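Local coordinates for botulinum neurotoxin type G (Clostridium botulinum, PDB 3MPP), which targets host nerve cells and delivers its light-chain metalloprotease into the cytosol, through a receptor-binding domain that makes the toxin adhere to the cell surface, at residues Tyr91-Cys96 against Phe184-Cys189; Ile112-Ile117 against Lys124-Glu129; Pro233-Thr238 against Asp299-Glu304; Ile286-Ser291 against Tyr309-Asn314. The protein carries 4 engineered substitutions. One frame throughout, in Å; residues are numbered along the deposited sequence.

Interaction 1 (Tyr91-Cys96 against Phe184-Cys189); sequences YTIISC and FKLINC
Y91 and C189 meet at one end of an antiparallel strand pair whose register shifts by one at a beta bulge, in the concanavalin-like N-terminal half of the receptor-binding domain. The pair illustrates how a strand can turn a corner without losing its neighbour. T92 and I187 form a hydrogen-bonded pair, with T92 N to I187 O at 3.0 Å and I187 N to T92 O at 2.9 Å. Between that pair and I94 with F184, strand 184-187 spends one residue more; on the other flank I93 and I94 both face V105, a classic bulge. Across the slip K185 N still reaches I93 O, at 2.9 Å and nearly straight (168°).

The tyrosine can be followed outward. Y91 CB sits 3.1 Å from I187 O and close to C189 N. Chi1 of 54° places Y91 CG between the backbone N and the carbonyl carbon, where it meets C189 CB at 3.6 Å. Further out CD1 lies beside L186 CG, while CD2 and CE2 lie under C189 SG, a sulfur-aromatic contact over one face and offset toward the rim. On the face that carries I94 and F184, F201 meets the phenylalanine ring edge-to-face. I94 itself lays CG2 over a face of that F184 ring, 4.3 Å from its centroid, and brings CG1 to 3.8 Å from F184 CD1.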
loop_
_atom_site.group_PDB
_atom_site.type_symbol
_atom_site.label_atom_id
_atom_site.label_comp_id
_atom_site.label_asym_id
_atom_site.label_seq_id
_atom_site.Cartn_x
_atom_site.Cartn_y
_atom_site.Cartn_z
ATOM N N TYR A 91 -8.330 -12.424 16.306
ATOM C CA TYR A 91 -9.361 -11.494 16.742
ATOM C C TYR A 91 -10.252 -11.120 15.575
ATOM O O TYR A 91 -9.789 -10.967 14.453
ATOM C CB TYR A 91 -8.751 -10.238 17.389
ATOM C CG TYR A 91 -7.731 -9.517 16.530
ATOM C CD1 TYR A 91 -8.109 -8.468 15.691
ATOM C CD2 TYR A 91 -6.391 -9.890 16.556
ATOM C CE1 TYR A 91 -7.165 -7.801 14.895
ATOM C CE2 TYR A 91 -5.447 -9.242 15.772
ATOM C CZ TYR A 91 -5.838 -8.200 14.949
ATOM O OH TYR A 91 -4.891 -7.583 14.177
ATOM N N THR A 92 -11.543 -11.003 15.857
ATOM C CA THR A 92 -12.517 -10.600 14.863
ATOM C C THR A 92 -12.337 -9.104 14.589
ATOM O O THR A 92 -11.959 -8.338 15.487
ATOM C CB THR A 92 -13.936 -10.893 15.394
ATOM O OG1 THR A 92 -14.009 -12.273 15.734
ATOM C CG2 THR A 92 -15.004 -10.586 14.357
ATOM N N ILE A 93 -12.569 -8.695 13.347
ATOM C CA ILE A 93 -12.557 -7.279 13.005
ATOM C C ILE A 93 -13.888 -6.847 12.403
ATOM O O ILE A 93 -14.315 -5.714 12.595
ATOM C CB ILE A 93 -11.411 -6.906 12.044
ATOM C CG1 ILE A 93 -11.469 -7.728 10.765
ATOM C CG2 ILE A 93 -10.048 -7.085 12.729
ATOM C CD1 ILE A 93 -10.562 -7.170 9.662
ATOM N N ILE A 94 -14.533 -7.752 11.668
ATOM C CA ILE A 94 -15.831 -7.471 11.064
ATOM C C ILE A 94 -16.725 -8.697 11.217
ATOM O O ILE A 94 -16.295 -9.819 10.948
ATOM C CB ILE A 94 -15.715 -7.141 9.562
ATOM C CG1 ILE A 94 -14.652 -6.065 9.308
ATOM C CG2 ILE A 94 -17.065 -6.684 9.016
ATOM C CD1 ILE A 94 -14.279 -5.905 7.832
ATOM N N SER A 95 -17.964 -8.494 11.653
ATOM C CA SER A 95 -18.860 -9.624 11.835
ATOM C C SER A 95 -20.312 -9.282 11.553
ATOM O O SER A 95 -20.742 -8.135 11.703
ATOM C CB SER A 95 -18.741 -10.181 13.251
ATOM O OG SER A 95 -19.432 -9.356 14.172
ATOM N N CYS A 96 -21.054 -10.307 11.144
ATOM C CA CYS A 96 -22.481 -10.222 10.900
ATOM C C CYS A 96 -23.077 -11.513 11.453
ATOM O O CYS A 96 -23.213 -12.509 10.739
ATOM C CB CYS A 96 -22.742 -10.110 9.402
ATOM S SG CYS A 96 -24.436 -9.713 8.946
ATOM N N PHE A 184 -18.124 -3.385 13.050
ATOM C CA PHE A 184 -16.700 -3.184 12.810
ATOM C C PHE A 184 -16.067 -2.890 14.154
ATOM O O PHE A 184 -16.350 -1.850 14.774
ATOM C CB PHE A 184 -16.487 -2.030 11.843
ATOM C CG PHE A 184 -17.109 -2.257 10.496
ATOM C CD1 PHE A 184 -16.327 -2.610 9.410
ATOM C CD2 PHE A 184 -18.477 -2.131 10.321
ATOM C CE1 PHE A 184 -16.898 -2.822 8.164
ATOM C CE2 PHE A 184 -19.061 -2.343 9.073
ATOM C CZ PHE A 184 -18.267 -2.692 7.997
ATOM N N LYS A 185 -15.238 -3.821 14.620
ATOM C CA LYS A 185 -14.744 -3.774 15.990
ATOM C C LYS A 185 -13.766 -4.915 16.235
ATOM O O LYS A 185 -13.969 -6.012 15.738
ATOM C CB LYS A 185 -15.940 -3.918 16.943
ATOM C CG LYS A 185 -15.623 -3.817 18.405
ATOM C CD LYS A 185 -16.878 -4.106 19.230
ATOM C CE LYS A 185 -16.677 -3.760 20.698
ATOM N NZ LYS A 185 -17.975 -3.726 21.431
ATOM N N LEU A 186 -12.706 -4.654 16.994
ATOM C CA LEU A 186 -11.776 -5.709 17.391
ATOM C C LEU A 186 -12.379 -6.547 18.511
ATOM O O LEU A 186 -12.689 -6.019 19.571
ATOM C CB LEU A 186 -10.445 -5.117 17.869
ATOM C CG LEU A 186 -9.390 -4.754 16.805
ATOM C CD1 LEU A 186 -9.961 -3.902 15.672
ATOM C CD2 LEU A 186 -8.197 -4.045 17.466
ATOM N N ILE A 187 -12.539 -7.849 18.274
ATOM C CA ILE A 187 -13.035 -8.760 19.310
ATOM C C ILE A 187 -11.984 -9.798 19.673
ATOM O O ILE A 187 -11.477 -10.499 18.790
ATOM C CB ILE A 187 -14.301 -9.530 18.846
ATOM C CG1 ILE A 187 -15.325 -8.587 18.198
ATOM C CG2 ILE A 187 -14.913 -10.317 20.017
ATOM C CD1 ILE A 187 -15.789 -7.467 19.097
ATOM N N ASN A 188 -11.686 -9.908 20.966
ATOM C CA ASN A 188 -10.711 -10.869 21.491
ATOM C C ASN A 188 -9.241 -10.535 21.189
ATOM O O ASN A 188 -8.371 -11.410 21.257
ATOM C CB ASN A 188 -11.023 -12.290 21.006
ATOM C CG ASN A 188 -12.441 -12.715 21.320
ATOM O OD1 ASN A 188 -12.969 -12.421 22.400
ATOM N ND2 ASN A 188 -13.076 -13.412 20.370
ATOM N N CYS A 189 -8.951 -9.279 20.864
ATOM C CA CYS A 189 -7.561 -8.899 20.623
ATOM C C CYS A 189 -6.867 -8.585 21.951
ATOM O O CYS A 189 -7.363 -7.784 22.738
ATOM C CB CYS A 189 -7.479 -7.698 19.677
ATOM S SG CYS A 189 -5.778 -7.216 19.327
#

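Interaction 2 (Ile112-Ile117 against Lys124-Glu129); sequences IIWTLI and KSIFFE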
loop_
_atom_site.group_PDB
_atom_site.type_symbol
_atom_site.label_atom_id
_atom_site.label_comp_id
_atom_site.label_asym_id
_atom_site.label_seq_id
_atom_site.Cartn_x
_atom_site.Cartn_y
_atom_site.Cartn_z
ATOM N N ILE A 112 -5.414 -13.412 7.158
ATOM C CA ILE A 112 -6.731 -12.807 7.130
ATOM C C ILE A 112 -7.711 -13.948 6.886
ATOM O O ILE A 112 -7.498 -14.764 5.990
ATOM C CB ILE A 112 -6.829 -11.731 6.029
ATOM C CG1 ILE A 112 -8.221 -11.101 6.014
ATOM C CG2 ILE A 112 -6.482 -12.317 4.682
ATOM C CD1 ILE A 112 -8.373 -9.940 6.959
ATOM N N ILE A 113 -8.768 -14.016 7.694
ATOM C CA ILE A 113 -9.587 -15.228 7.793
ATOM C C ILE A 113 -11.080 -14.957 7.649
ATOM O O ILE A 113 -11.628 -14.069 8.298
ATOM C CB ILE A 113 -9.396 -15.911 9.161
ATOM C CG1 ILE A 113 -7.933 -16.283 9.392
ATOM C CG2 ILE A 113 -10.299 -17.123 9.291
ATOM C CD1 ILE A 113 -7.652 -16.699 10.827
ATOM N N TRP A 114 -11.729 -15.749 6.805
ATOM C CA TRP A 114 -13.172 -15.694 6.610
ATOM C C TRP A 114 -13.825 -16.944 7.223
ATOM O O TRP A 114 -13.405 -18.062 6.952
ATOM C CB TRP A 114 -13.459 -15.619 5.107
ATOM C CG TRP A 114 -14.896 -15.754 4.699
ATOM C CD1 TRP A 114 -15.473 -16.828 4.080
ATOM C CD2 TRP A 114 -15.926 -14.769 4.836
ATOM N NE1 TRP A 114 -16.798 -16.572 3.833
ATOM C CE2 TRP A 114 -17.101 -15.316 4.286
ATOM C CE3 TRP A 114 -15.969 -13.477 5.366
ATOM C CZ2 TRP A 114 -18.305 -14.620 4.259
ATOM C CZ3 TRP A 114 -17.164 -12.791 5.337
ATOM C CH2 TRP A 114 -18.315 -13.361 4.784
ATOM N N THR A 115 -14.843 -16.750 8.052
ATOM C CA THR A 115 -15.464 -17.859 8.764
ATOM C C THR A 115 -16.983 -17.844 8.648
ATOM O O THR A 115 -17.619 -16.796 8.805
ATOM C CB THR A 115 -15.087 -17.857 10.265
ATOM O OG1 THR A 115 -13.668 -18.014 10.412
ATOM C CG2 THR A 115 -15.801 -18.983 10.989
ATOM N N LEU A 116 -17.549 -19.016 8.358
ATOM C CA LEU A 116 -18.993 -19.212 8.330
ATOM C C LEU A 116 -19.363 -20.152 9.459
ATOM O O LEU A 116 -18.731 -21.190 9.645
ATOM C CB LEU A 116 -19.437 -19.813 6.996
ATOM C CG LEU A 116 -19.296 -18.920 5.763
ATOM C CD1 LEU A 116 -19.466 -19.739 4.487
ATOM C CD2 LEU A 116 -20.300 -17.780 5.814
ATOM N N ILE A 117 -20.377 -19.776 10.228
ATOM C CA ILE A 117 -20.812 -20.576 11.357
ATOM C C ILE A 117 -22.310 -20.811 11.263
ATOM O O ILE A 117 -23.087 -19.864 11.096
ATOM C CB ILE A 117 -20.478 -19.887 12.695
ATOM C CG1 ILE A 117 -18.987 -19.547 12.752
ATOM C CG2 ILE A 117 -20.906 -20.766 13.879
ATOM C CD1 ILE A 117 -18.546 -18.914 14.047
ATOM N N LYS A 124 -16.539 -23.342 9.553
ATOM C CA LYS A 124 -15.515 -23.660 8.572
ATOM C C LYS A 124 -14.910 -22.356 8.045
ATOM O O LYS A 124 -15.624 -21.387 7.753
ATOM C CB LYS A 124 -16.089 -24.500 7.433
ATOM C CG LYS A 124 -15.044 -25.041 6.466
ATOM C CD LYS A 124 -15.643 -26.074 5.506
ATOM C CE LYS A 124 -15.784 -27.451 6.152
ATOM N NZ LYS A 124 -16.820 -27.511 7.225
ATOM N N SER A 125 -13.589 -22.337 7.929
ATOM C CA SER A 125 -12.893 -21.121 7.563
ATOM C C SER A 125 -12.038 -21.282 6.322
ATOM O O SER A 125 -11.594 -22.376 5.992
ATOM C CB SER A 125 -12.012 -20.664 8.719
ATOM O OG SER A 125 -12.795 -20.358 9.855
ATOM N N ILE A 126 -11.812 -20.162 5.648
ATOM C CA ILE A 126 -10.863 -20.075 4.561
ATOM C C ILE A 126 -10.020 -18.844 4.876
ATOM O O ILE A 126 -10.508 -17.922 5.521
ATOM C CB ILE A 126 -11.590 -19.924 3.215
ATOM C CG1 ILE A 126 -10.593 -19.845 2.061
ATOM C CG2 ILE A 126 -12.497 -18.706 3.230
ATOM C CD1 ILE A 126 -11.252 -19.873 0.699
ATOM N N PHE A 127 -8.761 -18.826 4.444
ATOM C CA PHE A 127 -7.866 -17.743 4.818
ATOM C C PHE A 127 -6.832 -17.426 3.741
ATOM O O PHE A 127 -6.580 -18.235 2.839
ATOM C CB PHE A 127 -7.155 -18.083 6.135
ATOM C CG PHE A 127 -6.211 -19.244 6.029
ATOM C CD1 PHE A 127 -4.909 -19.052 5.582
ATOM C CD2 PHE A 127 -6.623 -20.529 6.361
ATOM C CE1 PHE A 127 -4.032 -20.108 5.477
ATOM C CE2 PHE A 127 -5.748 -21.594 6.261
ATOM C CZ PHE A 127 -4.449 -21.385 5.814
ATOM N N PHE A 128 -6.253 -16.235 3.841
ATOM C CA PHE A 128 -5.093 -15.855 3.051
ATOM C C PHE A 128 -3.938 -15.577 4.009
ATOM O O PHE A 128 -4.108 -14.839 4.978
ATOM C CB PHE A 128 -5.393 -14.609 2.204
ATOM C CG PHE A 128 -4.180 -14.012 1.536
ATOM C CD1 PHE A 128 -3.527 -14.689 0.511
ATOM C CD2 PHE A 128 -3.705 -12.758 1.912
ATOM C CE1 PHE A 128 -2.412 -14.132 -0.116
ATOM C CE2 PHE A 128 -2.595 -12.207 1.294
ATOM C CZ PHE A 128 -1.946 -12.898 0.273
ATOM N N GLU A 129 -2.778 -16.180 3.753
ATOM C CA GLU A 129 -1.597 -15.930 4.580
ATOM C C GLU A 129 -0.474 -15.341 3.739
ATOM O O GLU A 129 -0.150 -15.896 2.692
ATOM C CB GLU A 129 -1.101 -17.228 5.225
ATOM C CG GLU A 129 0.200 -17.057 6.034
ATOM C CD GLU A 129 0.585 -18.312 6.824
ATOM O OE1 GLU A 129 -0.313 -18.966 7.384
ATOM O OE2 GLU A 129 1.788 -18.640 6.894
#
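T115 and S125 face each other in a non-hydrogen-bonded pair of a beta hairpin whose second strand, 123-129, is an outermost strand of the seven-stranded sheet. Backbone bonds come in three pairs, I112 with F128, W114 with I126 and L116 with K124; the straightest, L116 N to K124 O, measures 3.1 Å with 177° at the hydrogen. The one side-chain bond joins T115 OG1 to S125 OG at 2.6 Å, and either hydroxyl could be the donor.

The side chains of two backbone-bonded pairs also touch. In I112 and I126, CG1 is anti to the backbone N (chi1 -180° and -179°), which leaves CG2 to face the partner: I126 CG2 at the indole edge, 3.6 Å from W114 CD1, and I112 CG2 in the F128 ring plane, 3.5 Å from F128 CB. I113 CG1 rests on F127 CB, whereas the F127 ring leads away to K166 and R111 in cation-pi contacts.

Backbone pairing thus fixes the register whatever the side chains, while the hydroxyl pair gives two polar groups a mutual partner.

Interaction 3 (Pro233-Thr238 against Asp299-Glu304); sequences PLRYDT and DNIVRE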
loop_
_atom_site.group_PDB
_atom_site.type_symbol
_atom_site.label_atom_id
_atom_site.label_comp_id
_atom_site.label_asym_id
_atom_site.label_seq_id
_atom_site.Cartn_x
_atom_site.Cartn_y
_atom_site.Cartn_z
ATOM N N PRO A 233 -1.966 8.378 -0.653
ATOM C CA PRO A 233 -1.532 9.406 -1.609
ATOM C C PRO A 233 -0.122 9.943 -1.329
ATOM O O PRO A 233 0.271 10.167 -0.183
ATOM C CB PRO A 233 -2.562 10.519 -1.416
ATOM C CG PRO A 233 -3.824 9.764 -0.986
ATOM C CD PRO A 233 -3.308 8.648 -0.101
ATOM N N LEU A 234 0.629 10.144 -2.404
ATOM C CA LEU A 234 1.950 10.748 -2.335
ATOM C C LEU A 234 1.789 12.246 -2.058
ATOM O O LEU A 234 0.922 12.882 -2.643
ATOM C CB LEU A 234 2.656 10.549 -3.678
ATOM C CG LEU A 234 4.161 10.812 -3.732
ATOM C CD1 LEU A 234 4.936 9.864 -2.810
ATOM C CD2 LEU A 234 4.642 10.692 -5.175
ATOM N N ARG A 235 2.640 12.812 -1.205
ATOM C CA ARG A 235 2.499 14.223 -0.823
ATOM C C ARG A 235 3.764 15.073 -0.940
ATOM O O ARG A 235 4.881 14.573 -0.829
ATOM C CB ARG A 235 1.941 14.322 0.601
ATOM C CG ARG A 235 0.518 13.768 0.677
ATOM C CD ARG A 235 -0.159 13.912 2.019
ATOM N NE ARG A 235 -1.386 13.110 2.027
ATOM C CZ ARG A 235 -2.608 13.596 1.835
ATOM N NH1 ARG A 235 -2.790 14.897 1.643
ATOM N NH2 ARG A 235 -3.654 12.784 1.852
ATOM N N TYR A 236 3.565 16.373 -1.134
ATOM C CA TYR A 236 4.650 17.342 -1.101
ATOM C C TYR A 236 5.081 17.576 0.339
ATOM O O TYR A 236 4.339 17.280 1.263
ATOM C CB TYR A 236 4.184 18.668 -1.691
ATOM C CG TYR A 236 3.979 18.628 -3.177
ATOM C CD1 TYR A 236 5.071 18.662 -4.038
ATOM C CD2 TYR A 236 2.696 18.553 -3.726
ATOM C CE1 TYR A 236 4.902 18.617 -5.407
ATOM C CE2 TYR A 236 2.513 18.508 -5.109
ATOM C CZ TYR A 236 3.640 18.543 -5.943
ATOM O OH TYR A 236 3.515 18.514 -7.317
ATOM N N ASP A 237 6.279 18.119 0.520
ATOM C CA ASP A 237 6.721 18.577 1.829
ATOM C C ASP A 237 6.731 17.471 2.879
ATOM O O ASP A 237 6.542 17.734 4.069
ATOM C CB ASP A 237 5.847 19.753 2.305
ATOM C CG ASP A 237 5.901 20.952 1.361
ATOM O OD1 ASP A 237 6.835 21.043 0.531
ATOM O OD2 ASP A 237 5.005 21.812 1.454
ATOM N N THR A 238 6.971 16.239 2.445
ATOM C CA THR A 238 6.955 15.082 3.335
ATOM C C THR A 238 8.244 14.278 3.169
ATOM O O THR A 238 8.662 13.986 2.040
ATOM C CB THR A 238 5.756 14.172 2.984
ATOM O OG1 THR A 238 4.547 14.927 3.116
ATOM C CG2 THR A 238 5.706 12.895 3.870
ATOM N N ASP A 299 -3.911 21.756 -2.607
ATOM C CA ASP A 299 -3.578 20.811 -1.546
ATOM C C ASP A 299 -2.126 20.335 -1.670
ATOM O O ASP A 299 -1.348 20.879 -2.463
ATOM C CB ASP A 299 -4.553 19.625 -1.542
ATOM C CG ASP A 299 -4.458 18.767 -2.812
ATOM O OD1 ASP A 299 -3.436 18.832 -3.529
ATOM O OD2 ASP A 299 -5.413 18.006 -3.085
ATOM N N ASN A 300 -1.758 19.315 -0.903
ATOM C CA ASN A 300 -0.373 18.864 -0.904
ATOM C C ASN A 300 -0.191 17.479 -1.525
ATOM O O ASN A 300 0.783 16.782 -1.241
ATOM C CB ASN A 300 0.212 18.912 0.514
ATOM C CG ASN A 300 -0.387 17.868 1.435
ATOM O OD1 ASN A 300 0.179 17.560 2.487
ATOM N ND2 ASN A 300 -1.530 17.312 1.046
ATOM N N ILE A 301 -1.142 17.071 -2.355
ATOM C CA ILE A 301 -1.060 15.771 -3.001
ATOM C C ILE A 301 -0.336 15.915 -4.337
ATOM O O ILE A 301 -0.646 16.802 -5.119
ATOM C CB ILE A 301 -2.452 15.155 -3.218
ATOM C CG1 ILE A 301 -3.092 14.822 -1.861
ATOM C CG2 ILE A 301 -2.360 13.905 -4.109
ATOM C CD1 ILE A 301 -4.345 13.995 -1.951
ATOM N N VAL A 302 0.641 15.048 -4.581
ATOM C CA VAL A 302 1.365 15.048 -5.850
ATOM C C VAL A 302 0.584 14.271 -6.895
ATOM O O VAL A 302 0.222 13.118 -6.678
ATOM C CB VAL A 302 2.738 14.378 -5.715
ATOM C CG1 VAL A 302 3.570 14.640 -6.982
ATOM C CG2 VAL A 302 3.451 14.892 -4.461
ATOM N N ARG A 303 0.355 14.897 -8.038
ATOM C CA ARG A 303 -0.421 14.284 -9.104
ATOM C C ARG A 303 0.434 13.923 -10.304
ATOM O O ARG A 303 1.435 14.573 -10.587
ATOM C CB ARG A 303 -1.578 15.195 -9.512
ATOM C CG ARG A 303 -2.728 15.097 -8.515
ATOM C CD ARG A 303 -3.777 16.183 -8.667
ATOM N NE ARG A 303 -4.716 16.065 -7.553
ATOM C CZ ARG A 303 -4.578 16.699 -6.394
ATOM N NH1 ARG A 303 -3.559 17.528 -6.207
ATOM N NH2 ARG A 303 -5.462 16.510 -5.423
ATOM N N GLU A 304 0.026 12.869 -10.998
ATOM C CA GLU A 304 0.737 12.405 -12.171
ATOM C C GLU A 304 1.011 13.578 -13.104
ATOM O O GLU A 304 0.119 14.381 -13.396
ATOM C CB GLU A 304 -0.087 11.323 -12.872
ATOM C CG GLU A 304 0.740 10.210 -13.486
ATOM C CD GLU A 304 1.145 10.493 -14.923
ATOM O OE1 GLU A 304 0.794 11.578 -15.442
ATOM O OE2 GLU A 304 1.809 9.623 -15.532
#
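N300 O takes a hydrogen bond from Y236 N at 2.8 Å, and R235 CA approaches N300 O at 3.1 Å. The companion bond runs from V302 N to L234 O at 2.9 Å. Together they bridge R235 and I301 in two chains that form no regular strand here.

Beyond the bridge, V302 chi1 of -169° sets CG1 anti to the backbone N and leaves CG2 anti to the carbonyl carbon, over the centre of the Y236 ring. V302 CG2 is 3.7 Å from that Y236 centroid and only 8° off the normal. The phenol oxygen is bonded to D306. On the arginine, a face of the guanidinium covers I301 CG1, which lies 3.5 Å from R235 NH1, while I301 CD1 also meets P233 CB.

D299 shapes the second chain from within: OD1 accepts I301 N from above the carboxylate plane, and R303 adds an end-on salt bridge, with NH1 on D299 OD1 and R303 NH2 on D299 OD2 (2.8 Å). The bond to I301 N makes an Asx turn, here within a loop joining strands of the C-terminal, trefoil half.

Interaction 4 (Ile286-Ser291 against Tyr309-Asn314); sequences IIKKAS and YLNIDN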
loop_
_atom_site.group_PDB
_atom_site.type_symbol
_atom_site.label_atom_id
_atom_site.label_comp_id
_atom_site.label_asym_id
_atom_site.label_seq_id
_atom_site.Cartn_x
_atom_site.Cartn_y
_atom_site.Cartn_z
ATOM N N ILE A 286 12.503 15.191 0.024
ATOM C CA ILE A 286 11.250 15.925 0.143
ATOM C C ILE A 286 10.849 16.390 -1.252
ATOM O O ILE A 286 11.620 17.044 -1.933
ATOM C CB ILE A 286 11.374 17.132 1.066
ATOM C CG1 ILE A 286 11.665 16.659 2.496
ATOM C CG2 ILE A 286 10.100 17.987 1.005
ATOM C CD1 ILE A 286 12.010 17.780 3.450
ATOM N N ILE A 287 9.641 16.037 -1.669
ATOM C CA ILE A 287 9.115 16.500 -2.944
ATOM C C ILE A 287 8.604 17.934 -2.830
ATOM O O ILE A 287 7.762 18.240 -1.973
ATOM C CB ILE A 287 8.004 15.552 -3.454
ATOM C CG1 ILE A 287 8.515 14.098 -3.468
ATOM C CG2 ILE A 287 7.555 15.945 -4.844
ATOM C CD1 ILE A 287 7.416 13.098 -3.725
ATOM N N LYS A 288 9.106 18.808 -3.705
ATOM C CA LYS A 288 8.698 20.217 -3.729
ATOM C C LYS A 288 7.993 20.543 -5.044
ATOM O O LYS A 288 8.358 20.022 -6.104
ATOM C CB LYS A 288 9.929 21.149 -3.615
ATOM C CG LYS A 288 10.821 20.913 -2.410
ATOM C CD LYS A 288 10.053 21.080 -1.096
ATOM C CE LYS A 288 9.631 22.529 -0.902
ATOM N NZ LYS A 288 9.079 22.754 0.471
ATOM N N LYS A 289 7.015 21.435 -4.986
ATOM C CA LYS A 289 6.392 21.944 -6.199
ATOM C C LYS A 289 7.385 22.802 -6.952
ATOM O O LYS A 289 7.980 23.711 -6.384
ATOM C CB LYS A 289 5.147 22.771 -5.872
ATOM C CG LYS A 289 3.984 21.945 -5.347
ATOM C CD LYS A 289 2.822 22.837 -4.912
ATOM C CE LYS A 289 1.902 22.085 -3.954
ATOM N NZ LYS A 289 0.646 22.851 -3.636
ATOM N N ALA A 290 7.573 22.509 -8.231
ATOM C CA ALA A 290 8.464 23.322 -9.044
ATOM C C ALA A 290 7.708 24.522 -9.606
ATOM O O ALA A 290 8.228 25.638 -9.627
ATOM C CB ALA A 290 9.066 22.506 -10.162
ATOM N N SER A 291 6.477 24.280 -10.053
ATOM C CA SER A 291 5.659 25.318 -10.678
ATOM C C SER A 291 5.165 26.352 -9.670
ATOM O O SER A 291 4.577 27.368 -10.048
ATOM C CB SER A 291 4.472 24.691 -11.412
ATOM O OG SER A 291 3.675 25.687 -12.032
ATOM N N TYR A 309 10.599 19.375 -7.693
ATOM C CA TYR A 309 12.005 19.187 -7.344
ATOM C C TYR A 309 12.123 18.088 -6.311
ATOM O O TYR A 309 11.209 17.883 -5.509
ATOM C CB TYR A 309 12.606 20.446 -6.705
ATOM C CG TYR A 309 12.430 21.721 -7.466
ATOM C CD1 TYR A 309 12.976 21.879 -8.732
ATOM C CD2 TYR A 309 11.760 22.800 -6.897
ATOM C CE1 TYR A 309 12.848 23.082 -9.425
ATOM C CE2 TYR A 309 11.627 24.011 -7.587
ATOM C CZ TYR A 309 12.172 24.136 -8.853
ATOM O OH TYR A 309 12.043 25.316 -9.557
ATOM N N LEU A 310 13.273 17.422 -6.282
ATOM C CA LEU A 310 13.547 16.483 -5.203
ATOM C C LEU A 310 14.629 17.092 -4.306
ATOM O O LEU A 310 15.798 17.129 -4.689
ATOM C CB LEU A 310 13.987 15.119 -5.766
ATOM C CG LEU A 310 12.894 14.267 -6.441
ATOM C CD1 LEU A 310 13.452 12.955 -7.038
ATOM C CD2 LEU A 310 11.774 13.940 -5.430
ATOM N N ASN A 311 14.225 17.617 -3.149
ATOM C CA ASN A 311 15.164 18.080 -2.129
ATOM C C ASN A 311 15.672 16.864 -1.345
ATOM O O ASN A 311 14.994 15.836 -1.270
ATOM C CB ASN A 311 14.492 19.058 -1.152
ATOM C CG ASN A 311 14.420 20.496 -1.685
ATOM O OD1 ASN A 311 14.900 20.802 -2.771
ATOM N ND2 ASN A 311 13.814 21.383 -0.900
ATOM N N ILE A 312 16.855 16.987 -0.754
ATOM C CA ILE A 312 17.389 15.937 0.108
ATOM C C ILE A 312 17.825 16.632 1.386
ATOM O O ILE A 312 18.636 17.555 1.339
ATOM C CB ILE A 312 18.610 15.252 -0.515
ATOM C CG1 ILE A 312 18.218 14.581 -1.835
ATOM C CG2 ILE A 312 19.249 14.276 0.500
ATOM C CD1 ILE A 312 19.421 14.117 -2.682
ATOM N N ASP A 313 17.270 16.216 2.525
ATOM C CA ASP A 313 17.463 17.003 3.746
ATOM C C ASP A 313 18.293 16.296 4.810
ATOM O O ASP A 313 18.348 16.760 5.941
ATOM C CB ASP A 313 16.119 17.448 4.347
ATOM C CG ASP A 313 15.369 16.298 5.019
ATOM O OD1 ASP A 313 15.790 15.134 4.849
ATOM O OD2 ASP A 313 14.361 16.557 5.712
ATOM N N ASN A 314 18.935 15.184 4.464
ATOM C CA ASN A 314 19.774 14.493 5.445
ATOM C C ASN A 314 21.239 14.313 5.026
ATOM O O ASN A 314 21.925 13.426 5.515
ATOM C CB ASN A 314 19.148 13.155 5.874
ATOM C CG ASN A 314 19.216 12.094 4.789
ATOM O OD1 ASN A 314 19.289 12.404 3.604
ATOM N ND2 ASN A 314 19.178 10.830 5.196
#
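A290 lies over the ring of Y309 beside an antiparallel strand pair of the beta-trefoil subdomain, where strands 285-289 and 307-312 run side by side. It is a worked example of a sheet whose two faces pack differently. I286 with N311 and K288 with Y309 are hydrogen-bonded pairs, enclosing the non-hydrogen-bonded pair I287 with L310; the straightest bond is K288 N to Y309 O, 2.9 Å and 175°.

I287 and L310 form the buried face. Their side chains lie alongside each other and point the same way, I287 CG1 touching L310 CD2 at 3.8 Å, and both continue into strand 346-353, on I352 and L350 respectively.

The other face, with I286, K288, Y309 and N311, is partly exposed. Its looser stretch mixes polar groups with carbon. Chi1 of -55° sets K288 CG anti to the carbonyl carbon, 3.4 Å from N311 ND2; bends at chi2 and chi3 then turn CD and CE, and NZ leaves for D237. N311 OD1 in turn accepts from R321. At one end I286 CD1 comes within 3.5 Å of D313 OD2, crossing the aspartate at about a right angle; that carboxylate is also held by R284 and Q239. The tight packing is at the other end, where the chain leaves the strand across the tyrosine ring, with A290 CA 3.5 Å from Y309 CE2 and A290 CB 3.8 Å from the Y309 ring centroid.

Overall arrangement
The four contacts divide between the two halves of the receptor-binding domain. Interactions 1 and 2 belong to one seven-stranded sheet of the N-terminal half; their centres are 13 Å apart, strand 103-108 runs between them, and their nearest atoms stay about 4 Å apart. The hairpin of interaction 2 lies within the chain interval that interaction 1 spans. Interactions 3 and 4, centres 11 Å apart in the C-terminal half, do touch: D237 OD1 meets K288 NZ at 2.8 Å in a salt bridge, and Y236 packs on K289. Their segments alternate along the chain. Between the halves the centres of interactions 1 and 4 are 42 Å apart. All four lie away from the inferred ganglioside-binding motif around W402.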